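Local coordinates for beta-galactosidase (Marinomonas sp. ef1, PDB 6Y2K), which hydrolyses terminal beta-D-galactose residues from beta-galactosides as a cold-active, hexameric enzyme of glycoside hydrolase family 42, at residues 203-208 with 502-507. Sequence-based numbering, arbitrary orientation.
Sequences ANPSHR and ETYQIP
Pro205 sets its CB squarely over the ring of Tyr504, 3.5 Å from the ring centroid and only 3° off the normal. This is a CH-pi contact: the CB of Pro205 lies over the middle of the ring and offers a C-H to the pi face, for which the flat, electron-rich phenol provides a broad surface. The two side chains meet at about a right angle, and Pro205 O lies 3.4 Å from Tyr504 CD2. Proline also suits the first turn of a helix, where its missing N-H costs no helical hydrogen bond. The chi1 of Tyr504, -139° and away from a staggered value, carries the ring to the proline. Its hydroxyl bonds to Ser423 O, so both the face and the far end of the ring are held. With an alanine in place of Tyr504, Pro205 would probably lose its aromatic platform and Ser423 O this donor, opening a gap beside the helix start. Beside CB of Tyr504, Ser206 adds the polar half of the contact. With its hydroxyl anti to the carbonyl carbon, Ser206 OG donates to Thr503 O at 2.8 Å, coming in 27° from the carbonyl plane. Ser206 OG also accepts from a water 2.8 Å away, which donates in turn to Tyr504 O at 2.9 Å; serine suits the place because its one hydroxyl can do both. Ser206 N is taken up by Asn204 OD1 (3.0 Å), the N-cap bond. Gln363 of a second subunit reaches Tyr504 O as well, placing the contact near a subunit interface. The arrangement is a capped helix N-terminus, belonging to helix 205-233 of the TIM-barrel family region, packed against a loop of the trimerisation domain.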
# COMPACT_ATOMS: atom_id res chain seq x y z
N ALA A 203 -6.77 38.97 16.05
CA ALA A 203 -6.52 40.42 16.12
C ALA A 203 -6.36 40.99 14.71
O ALA A 203 -6.14 40.26 13.75
CB ALA A 203 -5.27 40.71 16.96
N ASN A 204 -6.49 42.31 14.59
CA ASN A 204 -6.38 42.98 13.30
C ASN A 204 -4.99 42.68 12.73
O ASN A 204 -4.00 42.84 13.44
CB ASN A 204 -6.56 44.50 13.48
CG ASN A 204 -6.67 45.27 12.17
OD1 ASN A 204 -6.27 44.79 11.10
ND2 ASN A 204 -7.20 46.49 12.25
N PRO A 205 -4.91 42.21 11.46
CA PRO A 205 -3.57 41.99 10.91
C PRO A 205 -2.66 43.24 10.89
O PRO A 205 -1.44 43.10 10.96
CB PRO A 205 -3.84 41.47 9.49
CG PRO A 205 -5.27 41.84 9.20
CD PRO A 205 -5.95 41.75 10.52
N SER A 206 -3.26 44.44 10.78
CA SER A 206 -2.51 45.71 10.85
C SER A 206 -1.86 45.90 12.22
O SER A 206 -0.73 46.35 12.33
CB SER A 206 -3.42 46.91 10.57
OG SER A 206 -4.07 46.78 9.32
N HIS A 207 -2.62 45.56 13.25
CA HIS A 207 -2.19 45.58 14.65
C HIS A 207 -1.02 44.62 14.86
O HIS A 207 0.00 44.99 15.45
CB HIS A 207 -3.41 45.20 15.51
CG HIS A 207 -3.19 45.24 16.99
ND1 HIS A 207 -4.15 44.82 17.88
CD2 HIS A 207 -2.13 45.64 17.74
CE1 HIS A 207 -3.70 44.97 19.12
NE2 HIS A 207 -2.47 45.46 19.06
N ARG A 208 -1.16 43.40 14.36
CA ARG A 208 -0.12 42.38 14.52
C ARG A 208 1.14 42.72 13.73
O ARG A 208 2.25 42.47 14.22
CB ARG A 208 -0.64 41.00 14.12
CG ARG A 208 -1.75 40.48 15.04
CD ARG A 208 -2.38 39.20 14.50
NE ARG A 208 -1.41 38.11 14.43
CZ ARG A 208 -1.53 37.01 13.69
NH1 ARG A 208 -0.56 36.10 13.74
NH2 ARG A 208 -2.56 36.82 12.87
N GLU A 502 1.20 49.24 2.69
CA GLU A 502 2.09 49.32 3.86
C GLU A 502 1.36 49.01 5.18
O GLU A 502 1.98 48.47 6.10
CB GLU A 502 2.75 50.72 3.95
CG GLU A 502 4.08 50.75 4.71
CD GLU A 502 3.97 50.75 6.24
OE1 GLU A 502 2.96 51.22 6.80
OE2 GLU A 502 4.94 50.29 6.90
N THR A 503 0.07 49.33 5.25
CA THR A 503 -0.71 49.21 6.49
C THR A 503 -1.67 48.00 6.50
O THR A 503 -2.65 48.01 7.23
CB THR A 503 -1.50 50.52 6.74
OG1 THR A 503 -2.47 50.68 5.70
CG2 THR A 503 -0.56 51.73 6.73
N TYR A 504 -1.35 46.97 5.70
CA TYR A 504 -2.09 45.72 5.62
C TYR A 504 -3.51 45.92 5.06
O TYR A 504 -4.50 45.52 5.67
CB TYR A 504 -2.09 44.98 6.98
CG TYR A 504 -1.91 43.48 6.87
CD1 TYR A 504 -2.75 42.70 6.06
CD2 TYR A 504 -0.90 42.82 7.59
CE1 TYR A 504 -2.58 41.33 5.96
CE2 TYR A 504 -0.73 41.45 7.49
CZ TYR A 504 -1.57 40.70 6.68
OH TYR A 504 -1.38 39.35 6.57
N GLN A 505 -3.60 46.55 3.89
CA GLN A 505 -4.85 46.62 3.14
C GLN A 505 -4.64 46.16 1.71
O GLN A 505 -3.51 46.15 1.22
CB GLN A 505 -5.43 48.04 3.14
CG GLN A 505 -5.75 48.61 4.52
CD GLN A 505 -6.59 49.88 4.47
OE1 GLN A 505 -7.29 50.14 3.49
NE2 GLN A 505 -6.54 50.66 5.56
N ILE A 506 -5.73 45.81 1.03
CA ILE A 506 -5.66 45.43 -0.38
C ILE A 506 -5.52 46.72 -1.20
O ILE A 506 -6.27 47.66 -0.97
CB ILE A 506 -6.92 44.65 -0.82
CG1 ILE A 506 -7.01 43.33 -0.02
CG2 ILE A 506 -6.90 44.40 -2.32
CD1 ILE A 506 -8.29 42.55 -0.24
N PRO A 507 -4.55 46.77 -2.15
CA PRO A 507 -4.43 47.97 -2.98
C PRO A 507 -5.71 48.33 -3.72
O PRO A 507 -6.50 47.44 -4.09
CB PRO A 507 -3.33 47.60 -3.98
CG PRO A 507 -2.48 46.62 -3.24
CD PRO A 507 -3.43 45.83 -2.38
O HOH W 1 -6.35 46.25 7.75